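Tetraacyldisaccharide 4'-kinase (Aquifex aeolicus, PDB 4ITL) probably transfers the gamma-phosphate of ATP to the 4'-position of a tetraacyldisaccharide 1-phosphate, the step of lipid A biosynthesis that yields lipid IVA. Local coordinates at residues F205-C210 with N295-L300; S49-F54 with I152-K157; A231-G236 with K253-F258; G98-L103 with T278-I283. One frame throughout, in Å; residues are numbered along the deposited sequence.

From the N terminus, the P-loop segment 49-54 comes first, and interaction 2 closes a loop of about a hundred residues when strand 150-155 packs on it. Interaction 4 opens within that loop, at 98-103, and closes far downstream at 278-283, so the two cross. Interaction 1 begins after interaction 2 has closed; its strand 201-212 waits for strand 291-300, and its span crosses that of interaction 4. Interaction 3, the short connection 231-236 to 253-258, falls within the spans of both 1 and 4. Together they tie the P-loop core to the strand pair beside adenine and the parallel strands beyond, all four touching the bound nucleotide analogue.

Interaction 1 of 4, residues F205-C210 with N295-L300. With ACP (phosphomethylphosphonic acid adenylate ester), chain B.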
# COMPACT_ATOMS: atom_id res chain seq x y z
N PHE A 205 0.39 3.85 -13.11
CA PHE A 205 -0.83 4.63 -13.32
C PHE A 205 -2.02 3.91 -12.67
O PHE A 205 -2.11 2.69 -12.70
CB PHE A 205 -1.13 4.79 -14.81
CG PHE A 205 -0.19 5.73 -15.53
CD1 PHE A 205 -0.53 7.07 -15.73
CD2 PHE A 205 1.02 5.28 -16.02
CE1 PHE A 205 0.35 7.93 -16.43
CE2 PHE A 205 1.87 6.12 -16.71
CZ PHE A 205 1.54 7.45 -16.91
N ARG A 206 -2.91 4.69 -12.06
CA ARG A 206 -4.17 4.17 -11.56
C ARG A 206 -5.25 4.55 -12.54
O ARG A 206 -5.48 5.75 -12.81
CB ARG A 206 -4.47 4.73 -10.16
CG ARG A 206 -3.48 4.20 -9.12
CD ARG A 206 -3.72 4.78 -7.73
NE ARG A 206 -3.65 6.22 -7.78
CZ ARG A 206 -3.98 7.01 -6.76
NH1 ARG A 206 -4.35 6.48 -5.61
NH2 ARG A 206 -3.93 8.32 -6.90
N GLU A 207 -5.90 3.54 -13.11
CA GLU A 207 -6.96 3.79 -14.11
C GLU A 207 -8.32 3.66 -13.40
O GLU A 207 -8.77 2.55 -13.07
CB GLU A 207 -6.85 2.79 -15.26
CG GLU A 207 -7.85 2.92 -16.40
CD GLU A 207 -8.02 1.59 -17.10
OE1 GLU A 207 -7.70 1.47 -18.29
OE2 GLU A 207 -8.45 0.62 -16.45
N PHE A 208 -8.93 4.80 -13.13
CA PHE A 208 -10.16 4.85 -12.36
C PHE A 208 -11.32 4.48 -13.25
O PHE A 208 -11.74 5.26 -14.05
CB PHE A 208 -10.33 6.25 -11.80
CG PHE A 208 -9.35 6.55 -10.77
CD1 PHE A 208 -8.20 7.26 -11.08
CD2 PHE A 208 -9.49 6.02 -9.49
CE1 PHE A 208 -7.23 7.49 -10.12
CE2 PHE A 208 -8.53 6.24 -8.52
CZ PHE A 208 -7.39 6.98 -8.84
N CYS A 209 -11.82 3.27 -13.08
CA CYS A 209 -12.70 2.68 -14.06
C CYS A 209 -13.99 2.12 -13.46
O CYS A 209 -14.87 1.74 -14.19
CB CYS A 209 -11.95 1.52 -14.70
SG CYS A 209 -11.49 0.27 -13.45
N CYS A 210 -14.08 2.02 -12.13
CA CYS A 210 -15.10 1.20 -11.49
C CYS A 210 -15.71 1.82 -10.25
O CYS A 210 -15.10 2.65 -9.57
CB CYS A 210 -14.49 -0.13 -11.05
SG CYS A 210 -14.04 -1.20 -12.39
N ASN A 295 -13.07 2.67 -7.46
CA ASN A 295 -12.02 1.67 -7.59
C ASN A 295 -11.30 1.87 -8.92
O ASN A 295 -11.80 2.54 -9.84
CB ASN A 295 -12.61 0.27 -7.53
CG ASN A 295 -11.62 -0.78 -7.16
OD1 ASN A 295 -10.56 -0.50 -6.55
ND2 ASN A 295 -11.97 -2.01 -7.47
N PHE A 296 -10.13 1.28 -9.01
CA PHE A 296 -9.25 1.49 -10.15
C PHE A 296 -8.45 0.24 -10.46
O PHE A 296 -8.27 -0.62 -9.59
CB PHE A 296 -8.27 2.63 -9.85
CG PHE A 296 -7.51 2.46 -8.55
CD1 PHE A 296 -6.23 1.89 -8.54
CD2 PHE A 296 -8.06 2.86 -7.35
CE1 PHE A 296 -5.53 1.72 -7.33
CE2 PHE A 296 -7.37 2.69 -6.15
CZ PHE A 296 -6.10 2.12 -6.15
N LYS A 297 -7.91 0.18 -11.67
CA LYS A 297 -6.88 -0.80 -12.02
C LYS A 297 -5.51 -0.15 -11.98
O LYS A 297 -5.38 1.05 -12.14
CB LYS A 297 -7.09 -1.33 -13.44
CG LYS A 297 -8.36 -2.10 -13.67
CD LYS A 297 -8.65 -2.15 -15.14
CE LYS A 297 -9.92 -2.91 -15.36
NZ LYS A 297 -10.37 -2.86 -16.77
N VAL A 298 -4.50 -0.98 -11.77
CA VAL A 298 -3.12 -0.51 -11.67
C VAL A 298 -2.44 -0.96 -12.97
O VAL A 298 -2.50 -2.12 -13.39
CB VAL A 298 -2.39 -1.09 -10.44
CG1 VAL A 298 -0.88 -0.74 -10.49
CG2 VAL A 298 -3.03 -0.56 -9.15
N LYS A 299 -1.81 -0.04 -13.63
CA LYS A 299 -1.10 -0.36 -14.82
C LYS A 299 0.34 0.13 -14.78
O LYS A 299 0.60 1.20 -14.32
CB LYS A 299 -1.83 0.24 -16.00
CG LYS A 299 -3.28 -0.15 -16.07
CD LYS A 299 -3.88 0.26 -17.36
CE LYS A 299 -3.58 -0.78 -18.41
NZ LYS A 299 -4.59 -0.74 -19.46
N LEU A 300 1.25 -0.71 -15.25
CA LEU A 300 2.68 -0.43 -15.24
C LEU A 300 3.25 -0.37 -16.65
O LEU A 300 3.03 -1.26 -17.41
CB LEU A 300 3.42 -1.54 -14.48
CG LEU A 300 3.69 -1.46 -13.01
CD1 LEU A 300 4.51 -0.27 -12.68
CD2 LEU A 300 2.44 -1.54 -12.20
PG ACP B . 0.27 3.71 3.46
O1G ACP B . 0.01 3.02 4.78
O2G ACP B . 1.73 4.16 3.28
O3G ACP B . -0.64 4.98 3.41
PB ACP B . -0.46 3.24 0.56
O1B ACP B . -0.79 2.07 -0.35
O2B ACP B . 0.89 3.78 0.08
C3B ACP B . -0.23 2.47 2.19
PA ACP B . -2.45 4.86 -0.59
O1A ACP B . -1.91 5.30 -1.93
O2A ACP B . -3.19 5.92 0.14
O3A ACP B . -1.33 4.55 0.53
O5' ACP B . -3.40 3.60 -0.83
C5' ACP B . -4.19 3.14 0.25
C4' ACP B . -5.53 2.60 -0.24
O4' ACP B . -6.42 3.72 -0.17
C3' ACP B . -5.61 2.14 -1.66
O3' ACP B . -5.29 0.82 -1.84
C2' ACP B . -7.04 2.41 -1.99
O2' ACP B . -7.96 1.48 -1.52
C1' ACP B . -7.24 3.70 -1.29
N9 ACP B . -7.00 4.88 -2.11
C8 ACP B . -6.01 5.80 -1.98
N7 ACP B . -6.17 6.75 -2.93
C5 ACP B . -7.26 6.46 -3.65
C6 ACP B . -7.90 7.06 -4.73
N6 ACP B . -7.38 8.28 -5.31
N1 ACP B . -9.00 6.49 -5.25
C2 ACP B . -9.50 5.33 -4.76
N3 ACP B . -8.92 4.71 -3.71
C4 ACP B . -7.80 5.26 -3.15
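Arg206 lays its aliphatic chain over one face of the Phe296 ring: CD sits 4.0 Å from the ring centroid, 27° off the normal, a CH-pi contact. The guanidinium beyond is turned steeply to the ring, and its NH1 lies 3.3 Å from N7 of the bound ATP analogue. Phe208 runs alongside Phe296 in the same direction, with CE2 3.6 Å from Phe296 CD2, but the rings are inclined at 57°, neither stacked nor edge-to-face. Both present their rims to adenine, Phe208 CE2 near N1 and Phe296 CE2 near N3. Phe296 reaches this place because its CG stands between backbone N and carbonyl carbon (chi1 53°). With an alanine here the CH-pi surface under Arg206 CD goes, which is likely to open a gap beside the Phe208 ring and at adenine N3. On the other sheet face, Glu207 lies between two lysines in a salt-bridge network, Glu207 OE2 to Lys297 NZ and Glu207 OE1 to Lys299 NZ, both long at 4.0 Å. The antiparallel ladder is regular from Phe205 to Glu207, where Glu207 N meets Lys297 O at 2.7 Å; a classic beta bulge then sets Cys209 and Cys210 against Asn295. Helix 51-61 packs on Phe296 and Val298 through Ser53 and Tyr57, while helix 238-247 covers Arg206 and Phe208 and supplies Gln240 to the guanidinium, whose NE pairs with Glu189.

Interaction 2 of 4, residues S49-F54 with I152-K157; sequences SGKTSF and ILLLKK. With ACP (phosphomethylphosphonic acid adenylate ester), chain B.
Ile152 begins the contact by placing CD1 at the edge of the Phe54 ring, 3.9 Å from CE2, with the two side chains crossing at about a right angle. Two residues on, Leu154 gives the largest single share of the interface. Its CD2 methyl fits against the start of helix 51-61, 3.6 Å from both Gly50 O and Lys51 CA and 3.9 Å from Phe54 CB, while its CB lies near Ser49 OG. Leu154 CG is anti to its own carbonyl carbon (chi1 -81°), a setting that directs the branched end at this first turn. Further along, Lys156 sends its amine to the carbonyl of Gly48 in the preceding loop. Leu154 thus meets carbon and carbonyl oxygen alike, while backbone N-H groups of 49-54 turn to the phosphates. Ser49 N and Lys51 N both donate to O2B of the ATP analogue, Thr52 N and OG1 grip O1B, the hydroxyl at 2.6 Å, and Lys51 NZ reaches O2G at 2.7 Å while also pairing with Asp139. Gly50 occupies the N-cap position with positive phi, which favours glycine. A loop joining strand 38-43 to helix 51-61 and wrapping the phosphates with its N-H groups is the P-loop of this NTPase clan, and strand 150-155 is a parallel neighbour of strand 38-43.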
# COMPACT_ATOMS: atom_id res chain seq x y z
N SER A 49 2.01 6.25 -0.84
CA SER A 49 2.63 6.25 -2.15
C SER A 49 2.08 5.22 -3.13
O SER A 49 2.74 4.89 -4.10
CB SER A 49 4.13 6.06 -2.02
OG SER A 49 4.41 4.82 -1.42
N GLY A 50 0.88 4.71 -2.88
CA GLY A 50 0.35 3.62 -3.69
C GLY A 50 1.00 2.26 -3.52
O GLY A 50 1.00 1.45 -4.43
N LYS A 51 1.57 2.01 -2.35
CA LYS A 51 2.19 0.73 -2.06
C LYS A 51 1.20 -0.42 -2.05
O LYS A 51 1.48 -1.51 -2.61
CB LYS A 51 2.86 0.76 -0.69
CG LYS A 51 4.23 1.39 -0.60
CD LYS A 51 4.63 1.52 0.88
CE LYS A 51 3.80 2.66 1.52
NZ LYS A 51 3.98 2.76 2.96
N THR A 52 0.07 -0.24 -1.38
CA THR A 52 -0.93 -1.30 -1.33
C THR A 52 -1.37 -1.70 -2.74
O THR A 52 -1.48 -2.89 -3.06
CB THR A 52 -2.15 -0.88 -0.51
OG1 THR A 52 -2.64 0.33 -1.05
CG2 THR A 52 -1.77 -0.66 0.92
N SER A 53 -1.65 -0.71 -3.57
CA SER A 53 -2.03 -0.93 -4.94
C SER A 53 -1.00 -1.67 -5.75
O SER A 53 -1.33 -2.56 -6.56
CB SER A 53 -2.27 0.43 -5.57
OG SER A 53 -3.27 1.10 -4.82
N PHE A 54 0.26 -1.31 -5.55
CA PHE A 54 1.34 -1.97 -6.24
C PHE A 54 1.50 -3.41 -5.74
O PHE A 54 1.65 -4.33 -6.54
CB PHE A 54 2.67 -1.24 -6.13
CG PHE A 54 3.72 -1.84 -6.99
CD1 PHE A 54 3.71 -1.63 -8.36
CD2 PHE A 54 4.69 -2.68 -6.45
CE1 PHE A 54 4.64 -2.23 -9.16
CE2 PHE A 54 5.60 -3.28 -7.24
CZ PHE A 54 5.60 -3.05 -8.59
N ILE A 152 12.01 -3.10 -4.14
CA ILE A 152 11.31 -2.16 -4.99
C ILE A 152 10.91 -0.93 -4.20
O ILE A 152 10.24 -1.04 -3.18
CB ILE A 152 10.00 -2.77 -5.57
CG1 ILE A 152 10.35 -4.02 -6.39
CG2 ILE A 152 9.30 -1.73 -6.44
CD1 ILE A 152 9.15 -4.85 -6.87
N LEU A 153 11.35 0.22 -4.68
CA LEU A 153 11.05 1.50 -4.05
C LEU A 153 10.07 2.32 -4.89
O LEU A 153 10.31 2.59 -6.06
CB LEU A 153 12.33 2.33 -3.90
CG LEU A 153 12.23 3.70 -3.19
CD1 LEU A 153 11.69 3.51 -1.77
CD2 LEU A 153 13.57 4.37 -3.18
N LEU A 154 9.00 2.75 -4.25
CA LEU A 154 8.01 3.64 -4.84
C LEU A 154 8.34 5.09 -4.48
O LEU A 154 8.67 5.44 -3.36
CB LEU A 154 6.58 3.26 -4.37
CG LEU A 154 5.89 2.09 -5.10
CD1 LEU A 154 6.71 0.84 -5.07
CD2 LEU A 154 4.54 1.76 -4.53
N LEU A 155 8.27 5.95 -5.49
CA LEU A 155 8.53 7.35 -5.30
C LEU A 155 7.41 8.15 -5.96
O LEU A 155 6.95 7.80 -7.05
CB LEU A 155 9.82 7.73 -6.02
CG LEU A 155 11.19 7.27 -5.54
CD1 LEU A 155 12.26 7.54 -6.63
CD2 LEU A 155 11.52 8.00 -4.25
N LYS A 156 7.03 9.26 -5.35
CA LYS A 156 6.04 10.15 -5.96
C LYS A 156 6.67 11.53 -6.08
O LYS A 156 7.64 11.84 -5.39
CB LYS A 156 4.75 10.17 -5.14
CG LYS A 156 4.93 10.77 -3.75
CD LYS A 156 3.68 10.64 -2.87
CE LYS A 156 3.94 11.27 -1.51
NZ LYS A 156 2.84 11.06 -0.53
N LYS A 157 6.15 12.34 -6.99
CA LYS A 157 6.76 13.60 -7.36
C LYS A 157 7.13 14.46 -6.15
O LYS A 157 8.22 15.07 -6.08
CB LYS A 157 5.81 14.40 -8.23
CG LYS A 157 6.41 15.75 -8.63
CD LYS A 157 5.43 16.48 -9.54
CE LYS A 157 6.03 17.76 -10.04
NZ LYS A 157 5.26 18.29 -11.24
PG ACP B . 0.27 3.71 3.46
O1G ACP B . 0.01 3.02 4.78
O2G ACP B . 1.73 4.16 3.28
O3G ACP B . -0.64 4.98 3.41
PB ACP B . -0.46 3.24 0.56
O1B ACP B . -0.79 2.07 -0.35
O2B ACP B . 0.89 3.78 0.08
C3B ACP B . -0.23 2.47 2.19
PA ACP B . -2.45 4.86 -0.59
O1A ACP B . -1.91 5.30 -1.93
O2A ACP B . -3.19 5.92 0.14
O3A ACP B . -1.33 4.55 0.53
O5' ACP B . -3.40 3.60 -0.83
C5' ACP B . -4.19 3.14 0.25
C4' ACP B . -5.53 2.60 -0.24
O4' ACP B . -6.42 3.72 -0.17
C3' ACP B . -5.61 2.14 -1.66
O3' ACP B . -5.29 0.82 -1.84
C2' ACP B . -7.04 2.41 -1.99
O2' ACP B . -7.96 1.48 -1.52
C1' ACP B . -7.24 3.70 -1.29
N9 ACP B . -7.00 4.88 -2.11
C8 ACP B . -6.01 5.80 -1.98
N7 ACP B . -6.17 6.75 -2.93
C5 ACP B . -7.26 6.46 -3.65
C6 ACP B . -7.90 7.06 -4.73
N6 ACP B . -7.38 8.28 -5.31
N1 ACP B . -9.00 6.49 -5.25
C2 ACP B . -9.50 5.33 -4.76
N3 ACP B . -8.92 4.71 -3.71
C4 ACP B . -7.80 5.26 -3.15

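Interaction 3 of 4, residues A231-G236 with K253-F258; sequences AFSGLG and KEFMSF. With ACP (phosphomethylphosphonic acid adenylate ester), chain B.
Phe255 packs against Ala231 across two parallel strands, and its ring can be traced outward. CB and CG pass beside Ala231 O, CD2 meets Ala231 CB at 3.7 Å, CE2 lies near both that methyl and Phe232 N, and CZ ends 3.9 Å from Ser233 OG, whose hydroxyl is bonded to Asn238. Phe232 CA lies over one ring face, offset to the rim. CG is anti to the backbone N (chi1 -171°), and this swings the ring back across the neighbouring strand. Replacing Phe255 by a serine would probably open a gap beside Ala231 CB and over Phe232 CA. Helix 238-247 links the strands as a beta-alpha-beta unit, and their segment axes run 9° from parallel, 4.6 Å apart. The ladder is well formed at Ala231, whose N donates to Glu254 O and whose O accepts from Met256 N, both at 2.9 Å; it is weak at Ser233 N to Met256 O, and sound again at Phe258 N to Ser233 O. On the other sheet face, Met256 CE touches Phe232 CD2 at 3.6 Å, and Phe258 turns its edge to the face of Phe232 in an offset edge-to-face pair, planes at 84°. A water donates to both Leu235 O and Phe258 O, and Leu235 CD2 approaches the ribose O4' of the ATP analogue.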
# COMPACT_ATOMS: atom_id res chain seq x y z
N ALA A 231 -18.34 13.24 -0.70
CA ALA A 231 -17.15 12.39 -0.74
C ALA A 231 -16.38 12.51 0.54
O ALA A 231 -16.41 13.54 1.22
CB ALA A 231 -16.26 12.76 -1.91
N PHE A 232 -15.67 11.45 0.88
CA PHE A 232 -14.80 11.44 2.04
C PHE A 232 -13.79 10.30 1.96
O PHE A 232 -13.99 9.34 1.24
CB PHE A 232 -15.64 11.31 3.31
CG PHE A 232 -16.37 10.00 3.44
CD1 PHE A 232 -15.71 8.86 3.87
CD2 PHE A 232 -17.74 9.92 3.18
CE1 PHE A 232 -16.39 7.65 4.01
CE2 PHE A 232 -18.42 8.71 3.31
CZ PHE A 232 -17.75 7.58 3.74
N SER A 233 -12.68 10.45 2.67
CA SER A 233 -11.75 9.34 2.90
C SER A 233 -10.93 9.58 4.16
O SER A 233 -10.76 10.71 4.57
CB SER A 233 -10.83 9.20 1.70
OG SER A 233 -10.08 10.38 1.52
N GLY A 234 -10.40 8.51 4.75
CA GLY A 234 -9.27 8.66 5.65
C GLY A 234 -8.01 7.94 5.19
O GLY A 234 -7.92 6.72 5.27
N LEU A 235 -7.03 8.72 4.78
CA LEU A 235 -5.98 8.26 3.89
C LEU A 235 -4.69 8.90 4.35
O LEU A 235 -4.71 9.87 5.09
CB LEU A 235 -6.25 8.65 2.45
CG LEU A 235 -7.43 7.99 1.76
CD1 LEU A 235 -7.44 8.39 0.30
CD2 LEU A 235 -7.39 6.48 1.89
N GLY A 236 -3.56 8.37 3.92
CA GLY A 236 -2.32 9.09 4.12
C GLY A 236 -2.39 10.49 3.55
O GLY A 236 -1.91 11.46 4.15
N LYS A 253 -20.37 17.74 -3.64
CA LYS A 253 -20.88 18.96 -3.02
C LYS A 253 -20.23 19.24 -1.68
O LYS A 253 -20.25 20.36 -1.18
CB LYS A 253 -22.40 18.92 -2.86
CG LYS A 253 -22.94 17.81 -1.99
CD LYS A 253 -24.47 17.97 -1.95
CE LYS A 253 -25.14 16.76 -1.32
NZ LYS A 253 -26.62 16.84 -1.46
N GLU A 254 -19.64 18.21 -1.11
CA GLU A 254 -18.97 18.34 0.17
C GLU A 254 -17.93 17.22 0.26
O GLU A 254 -18.19 16.10 -0.19
CB GLU A 254 -19.99 18.22 1.31
CG GLU A 254 -19.35 18.09 2.70
CD GLU A 254 -20.38 18.01 3.83
OE1 GLU A 254 -21.59 17.95 3.52
OE2 GLU A 254 -19.97 18.01 5.01
N PHE A 255 -16.77 17.55 0.83
CA PHE A 255 -15.71 16.60 1.06
C PHE A 255 -15.34 16.61 2.53
O PHE A 255 -15.05 17.65 3.09
CB PHE A 255 -14.46 16.93 0.23
CG PHE A 255 -13.42 15.85 0.27
CD1 PHE A 255 -12.42 15.85 1.24
CD2 PHE A 255 -13.47 14.80 -0.64
CE1 PHE A 255 -11.48 14.82 1.30
CE2 PHE A 255 -12.55 13.78 -0.59
CZ PHE A 255 -11.54 13.80 0.38
N MET A 256 -15.35 15.44 3.15
CA MET A 256 -14.94 15.32 4.54
C MET A 256 -13.60 14.60 4.57
O MET A 256 -13.46 13.49 4.06
CB MET A 256 -15.98 14.56 5.34
CG MET A 256 -17.35 15.22 5.26
SD MET A 256 -18.66 14.30 6.10
CE MET A 256 -18.49 12.67 5.38
N SER A 257 -12.62 15.27 5.15
CA SER A 257 -11.27 14.77 5.22
C SER A 257 -11.03 14.15 6.60
O SER A 257 -10.98 14.86 7.59
CB SER A 257 -10.30 15.91 4.98
OG SER A 257 -8.99 15.41 5.11
N PHE A 258 -10.90 12.84 6.65
CA PHE A 258 -10.74 12.15 7.92
C PHE A 258 -9.27 11.77 8.14
O PHE A 258 -8.52 11.69 7.18
CB PHE A 258 -11.62 10.89 7.96
CG PHE A 258 -13.11 11.19 8.07
CD1 PHE A 258 -13.65 11.66 9.26
CD2 PHE A 258 -13.96 10.98 6.99
CE1 PHE A 258 -15.03 11.94 9.38
CE2 PHE A 258 -15.34 11.22 7.10
CZ PHE A 258 -15.87 11.72 8.30
PG ACP B . 0.27 3.71 3.46
O1G ACP B . 0.01 3.02 4.78
O2G ACP B . 1.73 4.16 3.28
O3G ACP B . -0.64 4.98 3.41
PB ACP B . -0.46 3.24 0.56
O1B ACP B . -0.79 2.07 -0.35
O2B ACP B . 0.89 3.78 0.08
C3B ACP B . -0.23 2.47 2.19
PA ACP B . -2.45 4.86 -0.59
O1A ACP B . -1.91 5.30 -1.93
O2A ACP B . -3.19 5.92 0.14
O3A ACP B . -1.33 4.55 0.53
O5' ACP B . -3.40 3.60 -0.83
C5' ACP B . -4.19 3.14 0.25
C4' ACP B . -5.53 2.60 -0.24
O4' ACP B . -6.42 3.72 -0.17
C3' ACP B . -5.61 2.14 -1.66
O3' ACP B . -5.29 0.82 -1.84
C2' ACP B . -7.04 2.41 -1.99
O2' ACP B . -7.96 1.48 -1.52
C1' ACP B . -7.24 3.70 -1.29
N9 ACP B . -7.00 4.88 -2.11
C8 ACP B . -6.01 5.80 -1.98
N7 ACP B . -6.17 6.75 -2.93
C5 ACP B . -7.26 6.46 -3.65
C6 ACP B . -7.90 7.06 -4.73
N6 ACP B . -7.38 8.28 -5.31
N1 ACP B . -9.00 6.49 -5.25
C2 ACP B . -9.50 5.33 -4.76
N3 ACP B . -8.92 4.71 -3.71
C4 ACP B . -7.80 5.26 -3.15
O HOH W 1 -5.89 11.99 6.41

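Interaction 4 of 4, residues G98-L103 with T278-I283. With ACP (phosphomethylphosphonic acid adenylate ester), chain B.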
# COMPACT_ATOMS: atom_id res chain seq x y z
N GLY A 98 -5.90 -4.65 11.11
CA GLY A 98 -5.47 -3.37 10.56
C GLY A 98 -6.14 -3.20 9.20
O GLY A 98 -6.27 -4.16 8.43
N ASP A 99 -6.58 -1.99 8.89
CA ASP A 99 -7.39 -1.79 7.68
C ASP A 99 -6.63 -2.22 6.40
O ASP A 99 -7.21 -2.85 5.53
CB ASP A 99 -7.98 -0.35 7.58
CG ASP A 99 -6.94 0.76 7.66
OD1 ASP A 99 -5.72 0.49 7.59
OD2 ASP A 99 -7.37 1.94 7.83
N GLU A 100 -5.33 -1.94 6.29
CA GLU A 100 -4.64 -2.29 5.04
C GLU A 100 -4.37 -3.79 4.86
O GLU A 100 -4.60 -4.33 3.77
CB GLU A 100 -3.37 -1.44 4.84
CG GLU A 100 -3.75 0.06 4.70
CD GLU A 100 -2.57 1.03 4.76
OE1 GLU A 100 -1.43 0.56 4.82
OE2 GLU A 100 -2.77 2.27 4.72
N PRO A 101 -3.93 -4.50 5.90
CA PRO A 101 -3.87 -5.95 5.66
C PRO A 101 -5.24 -6.56 5.30
O PRO A 101 -5.31 -7.45 4.44
CB PRO A 101 -3.36 -6.52 6.99
CG PRO A 101 -2.57 -5.39 7.57
CD PRO A 101 -3.21 -4.10 7.13
N TYR A 102 -6.29 -6.14 5.99
CA TYR A 102 -7.64 -6.66 5.73
C TYR A 102 -8.06 -6.32 4.26
O TYR A 102 -8.63 -7.15 3.56
CB TYR A 102 -8.62 -6.08 6.73
CG TYR A 102 -10.04 -6.59 6.59
CD1 TYR A 102 -10.92 -5.95 5.73
CD2 TYR A 102 -10.49 -7.69 7.30
CE1 TYR A 102 -12.21 -6.39 5.56
CE2 TYR A 102 -11.81 -8.14 7.15
CZ TYR A 102 -12.66 -7.48 6.27
OH TYR A 102 -13.97 -7.86 6.05
N LEU A 103 -7.72 -5.11 3.80
CA LEU A 103 -8.12 -4.64 2.46
C LEU A 103 -7.43 -5.50 1.40
O LEU A 103 -8.06 -6.01 0.44
CB LEU A 103 -7.72 -3.18 2.30
CG LEU A 103 -7.79 -2.59 0.87
CD1 LEU A 103 -9.21 -2.35 0.49
CD2 LEU A 103 -6.96 -1.30 0.74
N THR A 278 -13.28 5.53 -0.68
CA THR A 278 -12.31 4.64 -1.29
C THR A 278 -12.50 3.23 -0.74
O THR A 278 -13.15 3.03 0.28
CB THR A 278 -10.84 5.07 -1.04
OG1 THR A 278 -10.41 4.70 0.27
CG2 THR A 278 -10.66 6.57 -1.19
N PRO A 279 -11.88 2.24 -1.39
CA PRO A 279 -12.05 0.89 -0.84
C PRO A 279 -11.49 0.71 0.58
O PRO A 279 -12.03 -0.09 1.37
CB PRO A 279 -11.29 0.03 -1.85
CG PRO A 279 -11.45 0.76 -3.12
CD PRO A 279 -11.31 2.22 -2.74
N LYS A 280 -10.40 1.40 0.89
CA LYS A 280 -9.77 1.39 2.20
C LYS A 280 -10.75 1.85 3.24
O LYS A 280 -10.82 1.30 4.33
CB LYS A 280 -8.48 2.26 2.19
CG LYS A 280 -7.90 2.57 3.52
CD LYS A 280 -6.53 3.19 3.40
CE LYS A 280 -6.15 3.85 4.71
NZ LYS A 280 -4.69 4.18 4.74
N ASP A 281 -11.53 2.87 2.89
CA ASP A 281 -12.60 3.32 3.78
C ASP A 281 -13.80 2.36 3.78
O ASP A 281 -14.38 2.09 4.83
CB ASP A 281 -13.07 4.74 3.38
CG ASP A 281 -11.90 5.73 3.30
OD1 ASP A 281 -11.40 6.10 4.38
OD2 ASP A 281 -11.47 6.10 2.18
N LEU A 282 -14.20 1.87 2.62
CA LEU A 282 -15.40 1.08 2.51
C LEU A 282 -15.32 -0.24 3.30
O LEU A 282 -16.35 -0.82 3.66
CB LEU A 282 -15.68 0.75 1.05
CG LEU A 282 -17.07 0.21 0.72
CD1 LEU A 282 -18.12 1.27 0.83
CD2 LEU A 282 -17.01 -0.31 -0.70
N ILE A 283 -14.12 -0.74 3.58
CA ILE A 283 -14.04 -2.00 4.34
C ILE A 283 -14.64 -1.81 5.72
O ILE A 283 -15.06 -2.78 6.38
CB ILE A 283 -12.63 -2.56 4.47
CG1 ILE A 283 -11.68 -1.48 4.97
CG2 ILE A 283 -12.14 -3.15 3.15
CD1 ILE A 283 -10.44 -2.06 5.55
PG ACP B . 0.27 3.71 3.46
O1G ACP B . 0.01 3.02 4.78
O2G ACP B . 1.73 4.16 3.28
O3G ACP B . -0.64 4.98 3.41
PB ACP B . -0.46 3.24 0.56
O1B ACP B . -0.79 2.07 -0.35
O2B ACP B . 0.89 3.78 0.08
C3B ACP B . -0.23 2.47 2.19
PA ACP B . -2.45 4.86 -0.59
O1A ACP B . -1.91 5.30 -1.93
O2A ACP B . -3.19 5.92 0.14
O3A ACP B . -1.33 4.55 0.53
O5' ACP B . -3.40 3.60 -0.83
C5' ACP B . -4.19 3.14 0.25
C4' ACP B . -5.53 2.60 -0.24
O4' ACP B . -6.42 3.72 -0.17
C3' ACP B . -5.61 2.14 -1.66
O3' ACP B . -5.29 0.82 -1.84
C2' ACP B . -7.04 2.41 -1.99
O2' ACP B . -7.96 1.48 -1.52
C1' ACP B . -7.24 3.70 -1.29
N9 ACP B . -7.00 4.88 -2.11
C8 ACP B . -6.01 5.80 -1.98
N7 ACP B . -6.17 6.75 -2.93
C5 ACP B . -7.26 6.46 -3.65
C6 ACP B . -7.90 7.06 -4.73
N6 ACP B . -7.38 8.28 -5.31
N1 ACP B . -9.00 6.49 -5.25
C2 ACP B . -9.50 5.33 -4.76
N3 ACP B . -8.92 4.71 -3.71
C4 ACP B . -7.80 5.26 -3.15
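Lys280 and Glu100 make the one salt bridge between the first turn of helix 99-107 and the short helix 279-282: Lys280 NZ donates to Glu100 OE2 at 2.7 Å, meeting the anti lone pair, the one away from OE1. The lysine gets there fully extended, with CG anti to the backbone N (chi1 168°). Its ammonium has a second partner in Asp260, so two acidic groups share its charge. Glu100 OE1 and Glu100 OE2 each lie 2.9 Å from O1G of the ATP analogue. At the backbone, Lys280 N gives only a weak bond to the ribose O2'. Asp99 is satisfied beyond the contact, OD2 by Lys284 and OD1 by His261. Thr278, at the N-cap of helix 279-282, donates its hydroxyl to Asp281 OD2 at 2.6 Å, arriving from above the carboxylate plane, and Asp281 OD1 accepts from Gly234 N and bonds to Tyr264. Beside these polar groups, Ile283 CD1 packs on Asp99 CB at 3.6 Å, its CG2 lies at the Tyr102 ring edge, and Leu103 CD1 rests 3.9 Å from Pro279 CB. Strand 291-300 backs Pro279 and Leu282, strand 229-234 touches Thr278 and Asp281 through Ser233, and helix 51-61 meets Glu100 and Leu103 through Thr52 and Met56.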